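Local coordinates for putative uncharacterized protein TTHB164 (Thermus thermophilus HB8, PDB 2ZOP) that probably serves as a subunit of the Cmr ribonucleoprotein complex of type III-B CRISPR immunity, which targets invading nucleic acids, and forms a homotrimer, at residues Y13-E18 with L66-G71; K34-V39 with A99-F104; A42-A47 with R92-V97; L62-A67 with Y72-E77. All blocks are in the same frame, centred on the assembly; numbering follows the deposited sequence.

Contact 1: residues Y13-E18 with L66-G71; sequences YEKVRE and LAQVLG
Lys-15 meets Val-69 and Gln-68 in a small helix-to-helix contact between helix 4-19 and the C-terminal turn of helix 57-69, part of the all-alpha fold of the Cmr5 family. It illustrates how a lysine can serve two purposes: its aliphatic stem packs against the protein while its amine reaches a polar neighbour. The stem leaves beside the backbone N, with CG anti to the carbonyl carbon (chi1 -62°), bends at chi2, then runs extended to NZ. Lys-15 CG thereby lies 3.8 Å from Val-69 CG2, the two side chains sliding past each other in opposite directions. Further out, the lysine crosses Gln-68 at about a right angle. Lys-15 NZ and Gln-68 NE2 stand 2.9 Å apart in the model, but the amide is probably turned over, so a hydrogen bond here is possible rather than established. Behind this pair, Phe-104 of helix 87-111 touches both Lys-15 and Val-69 and ties the contact to the core, while Tyr-28 of helix 25-42 also packs on the lysine. Just beyond Val-69, helix 57-69 ends in a Schellman motif. Gly-71 takes up a positive phi of 97°, which is open to glycine because it has no CB to press on the carbonyl O of Leu-70, and one of the motif's two bonds runs from Gly-71 N back to Gln-68 O at 2.8 Å.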
loop_
_atom_site.group_PDB
_atom_site.type_symbol
_atom_site.label_atom_id
_atom_site.label_comp_id
_atom_site.label_asym_id
_atom_site.label_seq_id
_atom_site.Cartn_x
_atom_site.Cartn_y
_atom_site.Cartn_z
ATOM N N TYR A 13 -8.157 4.456 -26.465
ATOM C CA TYR A 13 -9.353 4.122 -27.216
ATOM C C TYR A 13 -8.932 3.485 -28.538
ATOM O O TYR A 13 -9.456 2.447 -28.929
ATOM C CB TYR A 13 -10.157 5.406 -27.459
ATOM C CG TYR A 13 -11.370 5.268 -28.350
ATOM C CD1 TYR A 13 -12.217 4.165 -28.254
ATOM C CD2 TYR A 13 -11.719 6.291 -29.230
ATOM C CE1 TYR A 13 -13.380 4.084 -29.007
ATOM C CE2 TYR A 13 -12.884 6.225 -29.988
ATOM C CZ TYR A 13 -13.710 5.118 -29.871
ATOM O OH TYR A 13 -14.868 5.055 -30.614
ATOM N N GLU A 14 -7.965 4.091 -29.215
ATOM C CA GLU A 14 -7.512 3.548 -30.490
ATOM C C GLU A 14 -6.842 2.180 -30.320
ATOM O O GLU A 14 -7.063 1.267 -31.111
ATOM C CB GLU A 14 -6.546 4.513 -31.173
ATOM C CG GLU A 14 -6.108 4.022 -32.539
ATOM C CD GLU A 14 -5.258 5.024 -33.285
ATOM O OE1 GLU A 14 -4.090 5.228 -32.894
ATOM O OE2 GLU A 14 -5.765 5.609 -34.267
ATOM N N LYS A 15 -6.023 2.038 -29.286
ATOM C CA LYS A 15 -5.352 0.764 -29.038
ATOM C C LYS A 15 -6.371 -0.352 -28.791
ATOM O O LYS A 15 -6.211 -1.476 -29.273
ATOM C CB LYS A 15 -4.419 0.891 -27.833
ATOM C CG LYS A 15 -3.293 1.900 -28.021
ATOM C CD LYS A 15 -2.350 1.434 -29.121
ATOM C CE LYS A 15 -1.164 2.371 -29.284
ATOM N NZ LYS A 15 -0.141 1.764 -30.178
ATOM N N VAL A 16 -7.428 -0.045 -28.050
ATOM C CA VAL A 16 -8.445 -1.049 -27.756
ATOM C C VAL A 16 -9.289 -1.405 -28.983
ATOM O O VAL A 16 -9.618 -2.579 -29.197
ATOM C CB VAL A 16 -9.371 -0.586 -26.599
ATOM C CG1 VAL A 16 -10.476 -1.610 -26.371
ATOM C CG2 VAL A 16 -8.553 -0.423 -25.314
ATOM N N ARG A 17 -9.636 -0.406 -29.791
ATOM C CA ARG A 17 -10.426 -0.663 -30.994
ATOM C C ARG A 17 -9.625 -1.590 -31.909
ATOM O O ARG A 17 -10.191 -2.434 -32.601
ATOM C CB ARG A 17 -10.765 0.648 -31.729
ATOM C CG ARG A 17 -9.562 1.394 -32.296
ATOM C CD ARG A 17 -9.917 2.746 -32.941
ATOM N NE ARG A 17 -10.546 2.634 -34.257
ATOM C CZ ARG A 17 -10.436 3.562 -35.210
ATOM N NH1 ARG A 17 -9.722 4.659 -34.985
ATOM N NH2 ARG A 17 -11.032 3.403 -36.390
ATOM N N GLU A 18 -8.303 -1.439 -31.899
ATOM C CA GLU A 18 -7.447 -2.282 -32.726
ATOM C C GLU A 18 -7.358 -3.710 -32.165
ATOM O O GLU A 18 -7.446 -4.678 -32.919
ATOM C CB GLU A 18 -6.054 -1.648 -32.855
ATOM C CG GLU A 18 -6.057 -0.391 -33.728
ATOM C CD GLU A 18 -4.772 0.425 -33.626
ATOM O OE1 GLU A 18 -4.654 1.438 -34.346
ATOM O OE2 GLU A 18 -3.884 0.063 -32.828
ATOM N N LEU A 66 0.027 0.336 -23.708
ATOM C CA LEU A 66 -0.046 1.349 -22.666
ATOM C C LEU A 66 1.226 2.181 -22.636
ATOM O O LEU A 66 1.168 3.406 -22.551
ATOM C CB LEU A 66 -0.299 0.695 -21.301
ATOM C CG LEU A 66 -0.365 1.665 -20.108
ATOM C CD1 LEU A 66 -1.289 1.136 -19.033
ATOM C CD2 LEU A 66 1.030 1.865 -19.564
ATOM N N ALA A 67 2.381 1.527 -22.717
ATOM C CA ALA A 67 3.638 2.265 -22.704
ATOM C C ALA A 67 3.708 3.231 -23.891
ATOM O O ALA A 67 4.231 4.337 -23.763
ATOM C CB ALA A 67 4.825 1.300 -22.740
ATOM N N GLN A 68 3.177 2.825 -25.043
ATOM C CA GLN A 68 3.227 3.701 -26.210
ATOM C C GLN A 68 2.275 4.876 -26.027
ATOM O O GLN A 68 2.599 6.009 -26.386
ATOM C CB GLN A 68 2.909 2.909 -27.482
ATOM C CG GLN A 68 4.047 1.969 -27.861
ATOM C CD GLN A 68 3.683 0.957 -28.944
ATOM O OE1 GLN A 68 4.556 0.279 -29.477
ATOM N NE2 GLN A 68 2.402 0.843 -29.255
ATOM N N VAL A 69 1.109 4.608 -25.449
ATOM C CA VAL A 69 0.150 5.672 -25.189
ATOM C C VAL A 69 0.812 6.728 -24.304
ATOM O O VAL A 69 0.583 7.921 -24.475
ATOM C CB VAL A 69 -1.099 5.121 -24.486
ATOM C CG1 VAL A 69 -1.910 6.246 -23.876
ATOM C CG2 VAL A 69 -1.938 4.370 -25.494
ATOM N N LEU A 70 1.638 6.283 -23.360
ATOM C CA LEU A 70 2.323 7.212 -22.482
ATOM C C LEU A 70 3.538 7.874 -23.134
ATOM O O LEU A 70 4.183 8.713 -22.523
ATOM C CB LEU A 70 2.735 6.517 -21.186
ATOM C CG LEU A 70 1.582 6.125 -20.255
ATOM C CD1 LEU A 70 2.145 5.501 -18.989
ATOM C CD2 LEU A 70 0.752 7.353 -19.910
ATOM N N GLY A 71 3.851 7.491 -24.369
ATOM C CA GLY A 71 4.973 8.105 -25.058
ATOM C C GLY A 71 6.294 7.359 -25.025
ATOM O O GLY A 71 7.313 7.887 -25.482
#

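Contact 2: residues K34-V39 with A99-F104; sequences KLPVLV and AAAEWF
Leu-35 opens the contact from helix 25-42, pointing its CD2 methyl at helix 87-111, where it stands 4.1 Å from Ala-101 CB. CG is anti to the backbone N (chi1 -172°), which carries the branch into the core, where it also touches Leu-62 and Leu-66 of helix 57-69. Pro-36 follows and covers the most surface on this side. Pro-36 CG approaches Ala-101 CB to 3.9 Å, and the small alanine lets the backbones come close, with only 5.8 Å between Pro-36 CA and Ala-101 CA. The proline has no N-H, and the N of Val-37 also makes no bond to the preceding turn, so the helix is kinked here. This is the packing of two nearly antiparallel helices in an all-alpha fold: the segment axes approach to 8.7 Å with 154° between their directions. The same ring also meets Glu-102, whose chain bends at chi2 (-66°) and brings its carboxylate across the CB and CG atoms of the proline. Glu-102 OE1 lies 3.5 Å from Pro-36 CB, and Glu-102 OE2 lies 3.7 Å from Pro-36 CG. The charge itself is met by Arg-40, one turn further along helix 25-42, which forms a salt bridge with Glu-102 OE1. Past the proline, Leu-38 turns to other partners, packing on Phe-50 and on Leu-91 of a neighbouring subunit, while Val-39 touches Ala-47 of helix 44-52.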
loop_
_atom_site.group_PDB
_atom_site.type_symbol
_atom_site.label_atom_id
_atom_site.label_comp_id
_atom_site.label_asym_id
_atom_site.label_seq_id
_atom_site.Cartn_x
_atom_site.Cartn_y
_atom_site.Cartn_z
ATOM N N LYS A 34 -7.345 -6.137 -15.205
ATOM C CA LYS A 34 -6.524 -6.483 -14.057
ATOM C C LYS A 34 -5.413 -5.478 -13.729
ATOM O O LYS A 34 -5.086 -5.273 -12.558
ATOM C CB LYS A 34 -5.906 -7.876 -14.281
ATOM C CG LYS A 34 -4.870 -8.313 -13.236
ATOM C CD LYS A 34 -5.494 -8.500 -11.862
ATOM C CE LYS A 34 -6.372 -9.746 -11.810
ATOM N NZ LYS A 34 -7.055 -9.881 -10.498
ATOM N N LEU A 35 -4.851 -4.832 -14.747
ATOM C CA LEU A 35 -3.744 -3.914 -14.512
ATOM C C LEU A 35 -3.932 -2.808 -13.465
ATOM O O LEU A 35 -3.075 -2.630 -12.597
ATOM C CB LEU A 35 -3.268 -3.301 -15.828
ATOM C CG LEU A 35 -1.983 -2.476 -15.695
ATOM C CD1 LEU A 35 -0.886 -3.321 -15.040
ATOM C CD2 LEU A 35 -1.543 -1.981 -17.083
ATOM N N PRO A 36 -5.042 -2.061 -13.520
ATOM C CA PRO A 36 -5.184 -1.011 -12.505
ATOM C C PRO A 36 -5.059 -1.584 -11.098
ATOM O O PRO A 36 -4.407 -0.999 -10.231
ATOM C CB PRO A 36 -6.578 -0.443 -12.787
ATOM C CG PRO A 36 -6.703 -0.621 -14.284
ATOM C CD PRO A 36 -6.180 -2.039 -14.458
ATOM N N VAL A 37 -5.679 -2.742 -10.890
ATOM C CA VAL A 37 -5.651 -3.416 -9.598
ATOM C C VAL A 37 -4.217 -3.753 -9.178
ATOM O O VAL A 37 -3.823 -3.514 -8.032
ATOM C CB VAL A 37 -6.505 -4.714 -9.643
ATOM C CG1 VAL A 37 -6.349 -5.500 -8.364
ATOM C CG2 VAL A 37 -7.964 -4.357 -9.870
ATOM N N LEU A 38 -3.433 -4.311 -10.096
ATOM C CA LEU A 38 -2.051 -4.652 -9.765
ATOM C C LEU A 38 -1.218 -3.420 -9.436
ATOM O O LEU A 38 -0.397 -3.453 -8.525
ATOM C CB LEU A 38 -1.382 -5.404 -10.913
ATOM C CG LEU A 38 -1.961 -6.775 -11.239
ATOM C CD1 LEU A 38 -1.142 -7.392 -12.363
ATOM C CD2 LEU A 38 -1.928 -7.670 -9.992
ATOM N N VAL A 39 -1.406 -2.340 -10.182
ATOM C CA VAL A 39 -0.635 -1.131 -9.910
ATOM C C VAL A 39 -0.953 -0.628 -8.501
ATOM O O VAL A 39 -0.046 -0.294 -7.742
ATOM C CB VAL A 39 -0.926 -0.011 -10.959
ATOM C CG1 VAL A 39 -0.272 1.293 -10.537
ATOM C CG2 VAL A 39 -0.368 -0.434 -12.338
ATOM N N ALA A 99 -3.670 6.141 -14.519
ATOM C CA ALA A 99 -4.699 6.866 -15.278
ATOM C C ALA A 99 -4.865 6.287 -16.688
ATOM O O ALA A 99 -5.989 6.103 -17.156
ATOM C CB ALA A 99 -4.352 8.345 -15.368
ATOM N N ALA A 100 -3.748 6.014 -17.367
ATOM C CA ALA A 100 -3.795 5.438 -18.713
ATOM C C ALA A 100 -4.421 4.040 -18.640
ATOM O O ALA A 100 -5.266 3.681 -19.456
ATOM C CB ALA A 100 -2.378 5.361 -19.307
ATOM N N ALA A 101 -4.017 3.264 -17.639
ATOM C CA ALA A 101 -4.538 1.917 -17.447
ATOM C C ALA A 101 -6.063 1.926 -17.266
ATOM O O ALA A 101 -6.777 1.106 -17.858
ATOM C CB ALA A 101 -3.870 1.272 -16.237
ATOM N N GLU A 102 -6.569 2.845 -16.448
ATOM C CA GLU A 102 -8.013 2.922 -16.244
ATOM C C GLU A 102 -8.755 3.151 -17.565
ATOM O O GLU A 102 -9.851 2.628 -17.761
ATOM C CB GLU A 102 -8.362 4.041 -15.254
ATOM C CG GLU A 102 -7.930 3.758 -13.824
ATOM C CD GLU A 102 -8.674 2.582 -13.210
ATOM O OE1 GLU A 102 -8.497 2.335 -11.998
ATOM O OE2 GLU A 102 -9.431 1.903 -13.941
ATOM N N TRP A 103 -8.169 3.931 -18.469
ATOM C CA TRP A 103 -8.818 4.174 -19.756
ATOM C C TRP A 103 -8.849 2.897 -20.589
ATOM O O TRP A 103 -9.854 2.591 -21.222
ATOM C CB TRP A 103 -8.114 5.305 -20.520
ATOM C CG TRP A 103 -8.415 6.653 -19.938
ATOM C CD1 TRP A 103 -7.516 7.547 -19.440
ATOM C CD2 TRP A 103 -9.715 7.239 -19.745
ATOM N NE1 TRP A 103 -8.170 8.650 -18.943
ATOM C CE2 TRP A 103 -9.519 8.490 -19.115
ATOM C CE3 TRP A 103 -11.023 6.827 -20.038
ATOM C CZ2 TRP A 103 -10.583 9.337 -18.772
ATOM C CZ3 TRP A 103 -12.085 7.669 -19.699
ATOM C CH2 TRP A 103 -11.855 8.913 -19.069
ATOM N N PHE A 104 -7.750 2.151 -20.589
ATOM C CA PHE A 104 -7.700 0.891 -21.325
ATOM C C PHE A 104 -8.800 -0.010 -20.772
ATOM O O PHE A 104 -9.526 -0.669 -21.526
ATOM C CB PHE A 104 -6.344 0.210 -21.128
ATOM C CG PHE A 104 -5.300 0.641 -22.116
ATOM C CD1 PHE A 104 -5.172 -0.012 -23.344
ATOM C CD2 PHE A 104 -4.448 1.697 -21.830
ATOM C CE1 PHE A 104 -4.216 0.381 -24.266
ATOM C CE2 PHE A 104 -3.483 2.101 -22.749
ATOM C CZ PHE A 104 -3.367 1.440 -23.971
#

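Contact 3: residues A42-A47 with R92-V97; sequences AGLSQA and RLTREV
Leu-44 is the one residue of 42-47 that touches 92-97, its two methyls divided between two residues a turn apart on helix 87-111. CG stands anti to the backbone N (chi1 179°), which extends the branch toward the other helix. There Leu-44 CD2 lies 3.7 Å from Leu-93 CG, and Leu-44 CD1 lies 3.7 Å from Val-97 CG1. The leucine crosses both partners at about a right angle, one methyl against each. Thr-94 OG1 comes within 3.5 Å of Leu-44 CB.

The polar interactions gather at the start of helix 44-52. Gly-43, with a positive phi of 100°, is its N-cap, and Gly-43 O accepts from Ala-47 N at 2.9 Å. Next to it, Leu-44 N, at the first turn of helix 44-52, donates a hydrogen bond to a water at 3.0 Å. That same water donates to Thr-94 OG1 at 2.8 Å, bridging the helix start and the side of helix 87-111. The threonine hydroxyl is itself bound to Tyr-90 O within its own helix, which fixes its direction for receiving the water. Tyr-90 also ties the two helices directly, its OH hydrogen-bonded to Ser-45 N.

Around this pair, Ala-82 of helix 75-84 covers Leu-44 and Leu-93, and Leu-78 covers Leu-93 and Val-97. Helix 25-42 packs on Ala-47 and Thr-94, while Leu-87 of a second subunit touches Ala-42 and Gln-46.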
loop_
_atom_site.group_PDB
_atom_site.type_symbol
_atom_site.label_atom_id
_atom_site.label_comp_id
_atom_site.label_asym_id
_atom_site.label_seq_id
_atom_site.Cartn_x
_atom_site.Cartn_y
_atom_site.Cartn_z
ATOM N N ALA A 42 0.018 -3.952 -5.876
ATOM C CA ALA A 42 1.388 -4.457 -5.934
ATOM C C ALA A 42 2.434 -3.380 -6.197
ATOM O O ALA A 42 3.623 -3.578 -5.925
ATOM C CB ALA A 42 1.484 -5.554 -7.001
ATOM N N GLY A 43 1.998 -2.240 -6.720
ATOM C CA GLY A 43 2.936 -1.173 -7.005
ATOM C C GLY A 43 3.279 -1.182 -8.482
ATOM O O GLY A 43 3.166 -2.214 -9.139
ATOM N N LEU A 44 3.719 -0.041 -8.998
ATOM C CA LEU A 44 4.041 0.090 -10.417
ATOM C C LEU A 44 5.059 -0.911 -10.936
ATOM O O LEU A 44 4.785 -1.675 -11.864
ATOM C CB LEU A 44 4.528 1.512 -10.712
ATOM C CG LEU A 44 4.914 1.755 -12.180
ATOM C CD1 LEU A 44 3.706 1.501 -13.079
ATOM C CD2 LEU A 44 5.429 3.191 -12.347
ATOM N N SER A 45 6.242 -0.904 -10.338
ATOM C CA SER A 45 7.296 -1.814 -10.752
ATOM C C SER A 45 6.826 -3.269 -10.808
ATOM O O SER A 45 7.067 -3.974 -11.797
ATOM C CB SER A 45 8.483 -1.671 -9.800
ATOM O OG SER A 45 9.409 -2.721 -9.992
ATOM N N GLN A 46 6.144 -3.720 -9.758
ATOM C CA GLN A 46 5.650 -5.093 -9.717
ATOM C C GLN A 46 4.579 -5.352 -10.764
ATOM O O GLN A 46 4.541 -6.416 -11.375
ATOM C CB GLN A 46 5.082 -5.430 -8.339
ATOM C CG GLN A 46 6.129 -5.684 -7.267
ATOM C CD GLN A 46 5.572 -6.501 -6.114
ATOM O OE1 GLN A 46 5.426 -7.720 -6.217
ATOM N NE2 GLN A 46 5.244 -5.830 -5.014
ATOM N N ALA A 47 3.694 -4.387 -10.966
ATOM C CA ALA A 47 2.643 -4.559 -11.957
ATOM C C ALA A 47 3.267 -4.721 -13.347
ATOM O O ALA A 47 2.881 -5.596 -14.110
ATOM C CB ALA A 47 1.702 -3.355 -11.937
ATOM N N ARG A 92 4.828 9.920 -9.434
ATOM C CA ARG A 92 4.179 10.632 -10.527
ATOM C C ARG A 92 3.949 9.664 -11.685
ATOM O O ARG A 92 2.877 9.653 -12.297
ATOM C CB ARG A 92 5.051 11.795 -11.011
ATOM C CG ARG A 92 4.511 12.466 -12.274
ATOM C CD ARG A 92 5.095 13.855 -12.494
ATOM N NE ARG A 92 6.532 13.840 -12.763
ATOM C CZ ARG A 92 7.440 14.425 -11.986
ATOM N NH1 ARG A 92 7.062 15.067 -10.887
ATOM N NH2 ARG A 92 8.724 14.380 -12.313
ATOM N N LEU A 93 4.959 8.856 -11.991
ATOM C CA LEU A 93 4.836 7.891 -13.078
ATOM C C LEU A 93 3.714 6.919 -12.741
ATOM O O LEU A 93 2.925 6.523 -13.606
ATOM C CB LEU A 93 6.141 7.126 -13.272
ATOM C CG LEU A 93 6.135 6.126 -14.428
ATOM C CD1 LEU A 93 5.849 6.857 -15.736
ATOM C CD2 LEU A 93 7.484 5.397 -14.482
ATOM N N THR A 94 3.647 6.541 -11.469
ATOM C CA THR A 94 2.611 5.631 -11.009
ATOM C C THR A 94 1.229 6.222 -11.330
ATOM O O THR A 94 0.371 5.538 -11.884
ATOM C CB THR A 94 2.740 5.380 -9.486
ATOM O OG1 THR A 94 3.922 4.600 -9.226
ATOM C CG2 THR A 94 1.504 4.648 -8.951
ATOM N N ARG A 95 1.022 7.492 -10.993
ATOM C CA ARG A 95 -0.264 8.147 -11.251
ATOM C C ARG A 95 -0.635 8.135 -12.726
ATOM O O ARG A 95 -1.783 7.893 -13.077
ATOM C CB ARG A 95 -0.246 9.604 -10.785
ATOM C CG ARG A 95 -0.135 9.808 -9.288
ATOM C CD ARG A 95 -0.558 11.232 -8.928
ATOM N NE ARG A 95 0.261 12.249 -9.591
ATOM C CZ ARG A 95 1.374 12.773 -9.081
ATOM N NH1 ARG A 95 1.818 12.384 -7.894
ATOM N NH2 ARG A 95 2.045 13.695 -9.755
ATOM N N GLU A 96 0.345 8.426 -13.574
ATOM C CA GLU A 96 0.157 8.465 -15.024
ATOM C C GLU A 96 -0.191 7.097 -15.603
ATOM O O GLU A 96 -1.133 6.961 -16.376
ATOM C CB GLU A 96 1.426 9.025 -15.680
ATOM C CG GLU A 96 1.648 10.495 -15.349
ATOM C CD GLU A 96 3.000 11.025 -15.795
ATOM O OE1 GLU A 96 3.213 12.257 -15.712
ATOM O OE2 GLU A 96 3.852 10.220 -16.215
ATOM N N VAL A 97 0.564 6.080 -15.219
ATOM C CA VAL A 97 0.306 4.730 -15.700
ATOM C C VAL A 97 -1.080 4.278 -15.224
ATOM O O VAL A 97 -1.856 3.714 -15.997
ATOM C CB VAL A 97 1.411 3.764 -15.205
ATOM C CG1 VAL A 97 1.042 2.323 -15.494
ATOM C CG2 VAL A 97 2.726 4.114 -15.899
HETATM O O HOH W 1 3.521 2.529 -7.456
#

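Contact 4: residues L62-A67 with Y72-E77; sequences LGNDLA and YRDLRE
Asn-64 reaches the start of helix 75-84 through its first torsion: CG lies beside the backbone N and anti to the carbonyl carbon (chi1 -78°), which brings Asn-64 OD1 to Leu-75 N and within 3.2 Å of Asp-74 CB. In Asp-74, CG sits between the backbone N and the carbonyl carbon (chi1 50°), which turns the carboxylate to Glu-77 N. As the N-cap, Asp-74 accepts from Glu-77 N through OD1 at 3.0 Å, nearly along the C-O axis. The asparagine supplies the neighbouring bond: Leu-75 N donates to Asn-64 OD1 at 2.8 Å, nearly straight (168°) and in the carbonyl plane. A water 2.9 Å from Asn-64 OD1 gives that oxygen a second partner and accepts from Arg-76 N, so the amide oxygen answers two N-H groups of the helix start, one directly and one through the water. Arg-73 NE meets Asp-74 OD2 at 2.7 Å in a salt bridge, in the guanidinium plane but well above that of the carboxylate.

Tyr-72 N donates to Ala-67 O at 2.8 Å, the wider bond of the Schellman motif that ends helix 57-69; this oxygen also lies at the tyrosine ring's edge. Ala-67 CB packs 3.3 Å from Asp-74 O. Because Gly-63 carries no side chain, Leu-75 can lie against its backbone, with Leu-75 CD1 3.9 Å from Gly-63 O.

The whole forms the short connection from helix 57-69 to helix 75-84; the side chain of Leu-75 packs on Leu-48 and Val-51 of helix 44-52, and Tyr-72 reaches Leu-93 of helix 87-111.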
loop_
_atom_site.group_PDB
_atom_site.type_symbol
_atom_site.label_atom_id
_atom_site.label_comp_id
_atom_site.label_asym_id
_atom_site.label_seq_id
_atom_site.Cartn_x
_atom_site.Cartn_y
_atom_site.Cartn_z
ATOM N N LEU A 62 -1.054 -5.536 -24.177
ATOM C CA LEU A 62 -1.672 -4.488 -23.363
ATOM C C LEU A 62 -0.541 -3.625 -22.794
ATOM O O LEU A 62 -0.586 -2.391 -22.855
ATOM C CB LEU A 62 -2.501 -5.121 -22.229
ATOM C CG LEU A 62 -3.304 -4.247 -21.243
ATOM C CD1 LEU A 62 -2.384 -3.631 -20.197
ATOM C CD2 LEU A 62 -4.058 -3.165 -22.002
ATOM N N GLY A 63 0.491 -4.284 -22.275
ATOM C CA GLY A 63 1.622 -3.567 -21.698
ATOM C C GLY A 63 2.345 -2.639 -22.664
ATOM O O GLY A 63 2.629 -1.488 -22.334
ATOM N N ASN A 64 2.657 -3.137 -23.857
ATOM C CA ASN A 64 3.345 -2.329 -24.853
ATOM C C ASN A 64 2.439 -1.201 -25.348
ATOM O O ASN A 64 2.892 -0.081 -25.529
ATOM C CB ASN A 64 3.817 -3.210 -26.019
ATOM C CG ASN A 64 5.069 -4.002 -25.680
ATOM O OD1 ASN A 64 6.029 -3.461 -25.133
ATOM N ND2 ASN A 64 5.068 -5.289 -26.012
ATOM N N ASP A 65 1.158 -1.489 -25.556
ATOM C CA ASP A 65 0.223 -0.459 -25.997
ATOM C C ASP A 65 0.165 0.683 -24.981
ATOM O O ASP A 65 0.236 1.854 -25.343
ATOM C CB ASP A 65 -1.183 -1.037 -26.171
ATOM C CG ASP A 65 -1.303 -1.931 -27.395
ATOM O OD1 ASP A 65 -0.335 -2.006 -28.179
ATOM O OD2 ASP A 65 -2.368 -2.549 -27.581
ATOM N N LEU A 66 0.027 0.336 -23.708
ATOM C CA LEU A 66 -0.046 1.349 -22.666
ATOM C C LEU A 66 1.226 2.181 -22.636
ATOM O O LEU A 66 1.168 3.406 -22.551
ATOM C CB LEU A 66 -0.299 0.695 -21.301
ATOM C CG LEU A 66 -0.365 1.665 -20.108
ATOM C CD1 LEU A 66 -1.289 1.136 -19.033
ATOM C CD2 LEU A 66 1.030 1.865 -19.564
ATOM N N ALA A 67 2.381 1.527 -22.717
ATOM C CA ALA A 67 3.638 2.265 -22.704
ATOM C C ALA A 67 3.708 3.231 -23.891
ATOM O O ALA A 67 4.231 4.337 -23.763
ATOM C CB ALA A 67 4.825 1.300 -22.740
ATOM N N TYR A 72 6.292 6.143 -24.485
ATOM C CA TYR A 72 7.511 5.338 -24.428
ATOM C C TYR A 72 7.545 4.424 -25.644
ATOM O O TYR A 72 6.516 4.195 -26.277
ATOM C CB TYR A 72 7.529 4.496 -23.148
ATOM C CG TYR A 72 7.662 5.335 -21.901
ATOM C CD1 TYR A 72 8.915 5.718 -21.428
ATOM C CD2 TYR A 72 6.533 5.787 -21.222
ATOM C CE1 TYR A 72 9.038 6.537 -20.302
ATOM C CE2 TYR A 72 6.641 6.596 -20.105
ATOM C CZ TYR A 72 7.890 6.970 -19.647
ATOM O OH TYR A 72 7.991 7.770 -18.530
ATOM N N ARG A 73 8.722 3.898 -25.961
ATOM C CA ARG A 73 8.877 2.997 -27.099
ATOM C C ARG A 73 8.069 1.709 -26.922
ATOM O O ARG A 73 7.400 1.245 -27.849
ATOM C CB ARG A 73 10.355 2.632 -27.270
ATOM C CG ARG A 73 10.657 1.780 -28.490
ATOM C CD ARG A 73 12.068 1.195 -28.403
ATOM N NE ARG A 73 12.207 0.370 -27.208
ATOM C CZ ARG A 73 13.067 0.600 -26.217
ATOM N NH1 ARG A 73 13.897 1.638 -26.264
ATOM N NH2 ARG A 73 13.071 -0.200 -25.157
ATOM N N ASP A 74 8.154 1.136 -25.725
ATOM C CA ASP A 74 7.470 -0.111 -25.403
ATOM C C ASP A 74 7.502 -0.344 -23.898
ATOM O O ASP A 74 8.022 0.479 -23.144
ATOM C CB ASP A 74 8.151 -1.288 -26.117
ATOM C CG ASP A 74 9.662 -1.304 -25.903
ATOM O OD1 ASP A 74 10.115 -0.991 -24.784
ATOM O OD2 ASP A 74 10.403 -1.636 -26.854
ATOM N N LEU A 75 6.950 -1.473 -23.469
ATOM C CA LEU A 75 6.912 -1.816 -22.053
ATOM C C LEU A 75 8.301 -1.783 -21.416
ATOM O O LEU A 75 8.460 -1.272 -20.303
ATOM C CB LEU A 75 6.284 -3.206 -21.858
ATOM C CG LEU A 75 6.091 -3.666 -20.407
ATOM C CD1 LEU A 75 5.276 -2.620 -19.636
ATOM C CD2 LEU A 75 5.378 -5.013 -20.381
ATOM N N ARG A 76 9.305 -2.327 -22.114
ATOM C CA ARG A 76 10.664 -2.340 -21.575
ATOM C C ARG A 76 11.191 -0.945 -21.252
ATOM O O ARG A 76 11.809 -0.737 -20.204
ATOM C CB ARG A 76 11.650 -3.022 -22.541
ATOM C CG ARG A 76 11.659 -4.533 -22.463
ATOM C CD ARG A 76 12.817 -5.120 -23.266
ATOM N NE ARG A 76 12.847 -6.577 -23.187
ATOM C CZ ARG A 76 11.921 -7.378 -23.708
ATOM N NH1 ARG A 76 10.881 -6.875 -24.357
ATOM N NH2 ARG A 76 12.032 -8.692 -23.576
ATOM N N GLU A 77 10.970 0.016 -22.140
ATOM C CA GLU A 77 11.476 1.355 -21.847
ATOM C C GLU A 77 10.755 1.956 -20.633
ATOM O O GLU A 77 11.382 2.562 -19.766
ATOM C CB GLU A 77 11.337 2.277 -23.057
ATOM C CG GLU A 77 11.961 3.642 -22.803
ATOM C CD GLU A 77 11.879 4.581 -23.985
ATOM O OE1 GLU A 77 10.803 4.693 -24.592
ATOM O OE2 GLU A 77 12.896 5.229 -24.296
HETATM O O HOH W 2 8.552 -4.480 -24.140
#

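Overall arrangement
The four contacts draw on all six helices of the chain, and packing between them joins these into one compact bundle. Helix 87-111 is shared by contacts 2 and 3, whose centres lie about 9 Å apart, and helix 57-69 by contacts 1 and 4, also about 9 Å apart. Along the chain, contact 4 falls between the segments of contact 3, and contact 3 between those of contact 2, whereas contact 1 alternates with both. Contacts 1 and 3, about 17 Å apart between centres, lie on opposite sides of the chain's centre. Phe-104, Leu-35 and Leu-66 join the groups in a common core, while contacts 2 and 3 also reach neighbouring subunits of the trimer.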